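Long-range contact in minor fimbrium subunit Mfa5 (Porphyromonas gingivalis ATCC 33277, PDB 6TO1), which serves as an accessory, tip-located subunit of the minor (Mfa1) fimbriae, filamentous pili that mediate biofilm formation and adhesion to host cells and other oral bacteria: residues K609-P621 against G635-W647. Residues are numbered along the deposited sequence; the frame is centred on the assembly and turned at random.
Sequences KRYRFVEVPGSTP and GNAYFAYKLLNYW
Strands 610-614 and 635-643 run antiparallel, with Arg612 and Lys642 as a hydrogen-bonded pair (Arg612 N to Lys642 O 2.9 Å) between the non-hydrogen-bonded pairs Tyr611-Leu643 and Phe613-Tyr641. Beyond Val614 the chains part around a water that accepts from Ala640 N, donates to Val614 O and Thr620 O, and is also hydrogen-bonded to Ser619 OG. Thr620 rejoins the long strand: its N binds Tyr638 O at 2.7 Å, nearly straight (173°), and its OG1 accepts from Tyr638 N at 2.9 Å. Between the two attachments lies a type II turn, Val616-Ser619, where Ser619 OG also takes the N-H of Val616. Strand 635-643 lies between 610-614, antiparallel to it, and 530-539, parallel to it, in the mixed sheet of the last modelled domain, far from the magnesium-bearing von Willebrand factor A domain. On one face Phe613, with CG anti to its N (chi1 178°), turns its edge to the face of Tyr641 in a T-shaped stack, centroids 5.6 Å apart; its CE1 also meets Phe639 CD1 at 3.6 Å. The Tyr641 hydroxyl bonds to Asn600 O. On the other face Arg612 and Lys642 lie side by side despite like charge (NH2 to NZ 3.7 Å), Val614 CG1 sitting over the guanidinium. At the far end Arg610 NH1 donates to Tyr646 OH at 2.8 Å, within the guanidinium plane, while the ring stands almost perpendicular (87°).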
loop_
_atom_site.group_PDB
_atom_site.type_symbol
_atom_site.label_atom_id
_atom_site.label_comp_id
_atom_site.label_asym_id
_atom_site.label_seq_id
_atom_site.Cartn_x
_atom_site.Cartn_y
_atom_site.Cartn_z
ATOM N N LYS A 609 41.052 -59.662 22.103
ATOM C CA LYS A 609 39.897 -60.437 22.529
ATOM C C LYS A 609 38.949 -60.652 21.363
ATOM O O LYS A 609 38.844 -59.826 20.455
ATOM C CB LYS A 609 39.163 -59.728 23.664
ATOM C CG LYS A 609 39.769 -59.945 25.032
ATOM C CD LYS A 609 39.436 -58.773 25.947
ATOM C CE LYS A 609 40.126 -58.881 27.304
ATOM N NZ LYS A 609 39.146 -59.227 28.372
ATOM N N ARG A 610 38.269 -61.800 21.378
ATOM C CA ARG A 610 37.360 -62.171 20.309
ATOM C C ARG A 610 35.969 -62.430 20.867
ATOM O O ARG A 610 35.819 -63.010 21.950
ATOM C CB ARG A 610 37.853 -63.406 19.563
ATOM C CG ARG A 610 37.001 -63.757 18.387
ATOM C CD ARG A 610 37.675 -64.787 17.511
ATOM N NE ARG A 610 38.807 -64.202 16.794
ATOM C CZ ARG A 610 40.012 -64.748 16.721
ATOM N NH1 ARG A 610 40.263 -65.902 17.319
ATOM N NH2 ARG A 610 40.971 -64.130 16.047
ATOM N N TYR A 611 34.957 -61.995 20.107
ATOM C CA TYR A 611 33.559 -62.011 20.526
ATOM C C TYR A 611 32.722 -62.654 19.440
ATOM O O TYR A 611 32.908 -62.368 18.248
ATOM C CB TYR A 611 33.060 -60.571 20.811
ATOM C CG TYR A 611 33.847 -59.913 21.898
ATOM C CD1 TYR A 611 33.429 -59.966 23.218
ATOM C CD2 TYR A 611 35.061 -59.303 21.622
ATOM C CE1 TYR A 611 34.188 -59.412 24.214
ATOM C CE2 TYR A 611 35.810 -58.734 22.618
ATOM C CZ TYR A 611 35.373 -58.800 23.896
ATOM O OH TYR A 611 36.119 -58.235 24.878
ATOM N N ARG A 612 31.778 -63.509 19.839
ATOM C CA ARG A 612 30.965 -64.197 18.861
ATOM C C ARG A 612 29.506 -63.809 19.011
ATOM O O ARG A 612 29.008 -63.616 20.129
ATOM C CB ARG A 612 31.081 -65.723 18.942
ATOM C CG ARG A 612 30.474 -66.384 20.168
ATOM C CD ARG A 612 29.211 -67.107 19.751
ATOM N NE ARG A 612 28.652 -67.980 20.776
ATOM C CZ ARG A 612 27.445 -68.523 20.701
ATOM N NH1 ARG A 612 26.665 -68.255 19.652
ATOM N NH2 ARG A 612 27.013 -69.325 21.673
ATOM N N PHE A 613 28.837 -63.740 17.871
ATOM C CA PHE A 613 27.445 -63.317 17.808
ATOM C C PHE A 613 26.536 -64.296 18.529
ATOM O O PHE A 613 26.641 -65.519 18.368
ATOM C CB PHE A 613 27.014 -63.183 16.339
ATOM C CG PHE A 613 25.572 -62.796 16.159
ATOM C CD1 PHE A 613 25.195 -61.469 16.300
ATOM C CD2 PHE A 613 24.590 -63.735 15.906
ATOM C CE1 PHE A 613 23.876 -61.098 16.176
ATOM C CE2 PHE A 613 23.250 -63.359 15.776
ATOM C CZ PHE A 613 22.905 -62.017 15.903
ATOM N N VAL A 614 25.584 -63.748 19.284
ATOM C CA VAL A 614 24.602 -64.542 20.005
ATOM C C VAL A 614 23.244 -63.867 19.879
ATOM O O VAL A 614 23.138 -62.659 19.668
ATOM C CB VAL A 614 24.950 -64.722 21.496
ATOM C CG1 VAL A 614 26.124 -65.670 21.667
ATOM C CG2 VAL A 614 25.267 -63.381 22.171
ATOM N N GLU A 615 22.191 -64.660 20.017
ATOM C CA GLU A 615 20.816 -64.160 20.028
ATOM C C GLU A 615 20.302 -64.316 21.455
ATOM O O GLU A 615 20.254 -65.433 21.983
ATOM C CB GLU A 615 19.957 -64.901 19.004
ATOM C CG GLU A 615 20.438 -64.673 17.555
ATOM C CD GLU A 615 19.625 -65.409 16.486
ATOM O OE1 GLU A 615 18.718 -66.168 16.852
ATOM O OE2 GLU A 615 19.902 -65.232 15.272
ATOM N N VAL A 616 20.011 -63.196 22.107
ATOM C CA VAL A 616 19.602 -63.216 23.510
ATOM C C VAL A 616 18.329 -62.389 23.637
ATOM O O VAL A 616 17.904 -61.751 22.663
ATOM C CB VAL A 616 20.703 -62.680 24.437
ATOM C CG1 VAL A 616 21.991 -63.495 24.296
ATOM C CG2 VAL A 616 20.957 -61.192 24.143
ATOM N N PRO A 617 17.681 -62.384 24.799
ATOM C CA PRO A 617 16.442 -61.607 24.944
ATOM C C PRO A 617 16.679 -60.146 24.610
ATOM O O PRO A 617 17.659 -59.535 25.059
ATOM C CB PRO A 617 16.065 -61.807 26.417
ATOM C CG PRO A 617 16.668 -63.118 26.770
ATOM C CD PRO A 617 17.983 -63.172 26.010
ATOM N N GLY A 618 15.789 -59.604 23.783
ATOM C CA GLY A 618 15.865 -58.227 23.370
ATOM C C GLY A 618 16.796 -57.944 22.222
ATOM O O GLY A 618 16.719 -56.852 21.643
ATOM N N SER A 619 17.667 -58.875 21.854
ATOM C CA SER A 619 18.675 -58.569 20.850
ATOM C C SER A 619 18.167 -58.932 19.461
ATOM O O SER A 619 17.207 -59.701 19.286
ATOM C CB SER A 619 19.997 -59.287 21.166
ATOM O OG SER A 619 19.959 -60.643 20.783
ATOM N N THR A 620 18.824 -58.361 18.463
ATOM C CA THR A 620 18.381 -58.534 17.093
ATOM C C THR A 620 18.951 -59.834 16.529
ATOM O O THR A 620 20.167 -60.043 16.587
ATOM C CB THR A 620 18.809 -57.370 16.210
ATOM O OG1 THR A 620 18.338 -56.126 16.753
ATOM C CG2 THR A 620 18.227 -57.562 14.787
ATOM N N PRO A 621 18.114 -60.725 16.013
ATOM C CA PRO A 621 18.630 -61.971 15.435
ATOM C C PRO A 621 19.295 -61.718 14.095
ATOM O O PRO A 621 19.284 -60.611 13.548
ATOM C CB PRO A 621 17.381 -62.842 15.293
ATOM C CG PRO A 621 16.288 -61.905 15.179
ATOM C CD PRO A 621 16.641 -60.691 15.994
ATOM N N GLY A 635 15.430 -46.602 12.757
ATOM C CA GLY A 635 15.482 -47.898 13.392
ATOM C C GLY A 635 16.853 -48.207 13.974
ATOM O O GLY A 635 17.885 -47.637 13.592
ATOM N N ASN A 636 16.870 -49.135 14.938
ATOM C CA ASN A 636 18.107 -49.493 15.625
ATOM C C ASN A 636 18.112 -50.997 15.843
ATOM O O ASN A 636 17.200 -51.529 16.480
ATOM C CB ASN A 636 18.256 -48.775 16.976
ATOM C CG ASN A 636 18.563 -47.299 16.829
ATOM O OD1 ASN A 636 19.724 -46.892 16.678
ATOM N ND2 ASN A 636 17.516 -46.486 16.851
ATOM N N ALA A 637 19.113 -51.669 15.298
ATOM C CA ALA A 637 19.363 -53.080 15.579
ATOM C C ALA A 637 20.476 -53.181 16.604
ATOM O O ALA A 637 21.484 -52.458 16.520
ATOM C CB ALA A 637 19.764 -53.837 14.319
ATOM N N TYR A 638 20.284 -54.076 17.576
ATOM C CA TYR A 638 21.271 -54.355 18.615
ATOM C C TYR A 638 21.721 -55.805 18.447
ATOM O O TYR A 638 21.005 -56.731 18.821
ATOM C CB TYR A 638 20.702 -54.111 19.994
ATOM C CG TYR A 638 20.565 -52.623 20.229
ATOM C CD1 TYR A 638 21.641 -51.890 20.679
ATOM C CD2 TYR A 638 19.383 -51.958 19.940
ATOM C CE1 TYR A 638 21.557 -50.528 20.882
ATOM C CE2 TYR A 638 19.285 -50.585 20.151
ATOM C CZ TYR A 638 20.393 -49.883 20.622
ATOM O OH TYR A 638 20.368 -48.512 20.834
ATOM N N PHE A 639 22.901 -55.983 17.874
ATOM C CA PHE A 639 23.496 -57.308 17.737
ATOM C C PHE A 639 24.376 -57.572 18.949
ATOM O O PHE A 639 25.269 -56.790 19.239
ATOM C CB PHE A 639 24.252 -57.356 16.415
ATOM C CG PHE A 639 23.372 -57.182 15.221
ATOM C CD1 PHE A 639 22.392 -58.104 14.931
ATOM C CD2 PHE A 639 23.505 -56.060 14.382
ATOM C CE1 PHE A 639 21.575 -57.959 13.823
ATOM C CE2 PHE A 639 22.698 -55.918 13.270
ATOM C CZ PHE A 639 21.728 -56.855 12.986
ATOM N N ALA A 640 24.107 -58.680 19.647
ATOM C CA ALA A 640 24.784 -59.058 20.878
ATOM C C ALA A 640 25.926 -60.024 20.595
ATOM O O ALA A 640 25.835 -60.882 19.713
ATOM C CB ALA A 640 23.798 -59.722 21.843
ATOM N N TYR A 641 27.006 -59.851 21.333
ATOM C CA TYR A 641 28.194 -60.686 21.232
ATOM C C TYR A 641 28.665 -61.032 22.631
ATOM O O TYR A 641 28.618 -60.178 23.525
ATOM C CB TYR A 641 29.337 -59.963 20.487
ATOM C CG TYR A 641 28.959 -59.639 19.081
ATOM C CD1 TYR A 641 29.465 -60.356 18.006
ATOM C CD2 TYR A 641 28.095 -58.590 18.820
ATOM C CE1 TYR A 641 29.081 -60.068 16.721
ATOM C CE2 TYR A 641 27.709 -58.300 17.560
ATOM C CZ TYR A 641 28.187 -59.018 16.511
ATOM O OH TYR A 641 27.740 -58.673 15.263
ATOM N N LYS A 642 29.164 -62.257 22.811
ATOM C CA LYS A 642 29.838 -62.618 24.043
ATOM C C LYS A 642 31.275 -63.048 23.783
ATOM O O LYS A 642 31.653 -63.483 22.688
ATOM C CB LYS A 642 29.092 -63.726 24.818
ATOM C CG LYS A 642 29.011 -65.052 24.126
ATOM C CD LYS A 642 28.241 -66.071 25.016
ATOM C CE LYS A 642 28.204 -67.452 24.358
ATOM N NZ LYS A 642 27.513 -68.474 25.216
ATOM N N LEU A 643 32.069 -62.918 24.837
ATOM C CA LEU A 643 33.479 -63.260 24.787
ATOM C C LEU A 643 33.673 -64.734 24.457
ATOM O O LEU A 643 33.002 -65.608 25.032
ATOM C CB LEU A 643 34.102 -62.910 26.140
ATOM C CG LEU A 643 35.590 -63.161 26.331
ATOM C CD1 LEU A 643 36.394 -62.229 25.480
ATOM C CD2 LEU A 643 35.981 -63.029 27.817
ATOM N N LEU A 644 34.556 -64.991 23.487
ATOM C CA LEU A 644 35.083 -66.329 23.249
ATOM C C LEU A 644 36.255 -66.573 24.180
ATOM O O LEU A 644 37.300 -65.928 24.038
ATOM C CB LEU A 644 35.574 -66.479 21.820
ATOM C CG LEU A 644 34.613 -66.879 20.727
ATOM C CD1 LEU A 644 35.348 -66.901 19.389
ATOM C CD2 LEU A 644 33.982 -68.229 21.019
ATOM N N ASN A 645 36.120 -67.530 25.095
ATOM C CA ASN A 645 37.212 -67.847 26.010
ATOM C C ASN A 645 38.036 -68.994 25.441
ATOM O O ASN A 645 37.495 -70.056 25.154
ATOM C CB ASN A 645 36.678 -68.228 27.393
ATOM C CG ASN A 645 35.988 -67.075 28.091
ATOM O OD1 ASN A 645 36.580 -66.005 28.291
ATOM N ND2 ASN A 645 34.725 -67.278 28.462
ATOM N N TYR A 646 39.333 -68.781 25.282
ATOM C CA TYR A 646 40.237 -69.814 24.798
ATOM C C TYR A 646 40.932 -70.543 25.941
ATOM O O TYR A 646 41.784 -71.406 25.698
ATOM C CB TYR A 646 41.233 -69.175 23.852
ATOM C CG TYR A 646 40.570 -68.770 22.536
ATOM C CD1 TYR A 646 40.227 -69.722 21.595
ATOM C CD2 TYR A 646 40.288 -67.441 22.248
ATOM C CE1 TYR A 646 39.637 -69.370 20.389
ATOM C CE2 TYR A 646 39.688 -67.073 21.035
ATOM C CZ TYR A 646 39.367 -68.036 20.114
ATOM O OH TYR A 646 38.784 -67.710 18.903
ATOM N N TRP A 647 40.594 -70.191 27.174
ATOM C CA TRP A 647 40.962 -70.922 28.377
ATOM C C TRP A 647 40.280 -70.245 29.555
ATOM O O TRP A 647 40.032 -70.892 30.559
ATOM C CB TRP A 647 42.443 -70.946 28.617
ATOM C CG TRP A 647 42.872 -72.034 29.567
ATOM C CD1 TRP A 647 43.187 -71.898 30.895
ATOM C CD2 TRP A 647 43.051 -73.420 29.253
ATOM N NE1 TRP A 647 43.558 -73.122 31.421
ATOM C CE2 TRP A 647 43.486 -74.069 30.434
ATOM C CE3 TRP A 647 42.894 -74.177 28.086
ATOM C CZ2 TRP A 647 43.754 -75.437 30.480
ATOM C CZ3 TRP A 647 43.186 -75.526 28.130
ATOM C CH2 TRP A 647 43.605 -76.145 29.320
HETATM O O HOH W 1 39.026 -63.874 23.323
HETATM O O HOH W 2 21.876 -60.430 18.674
#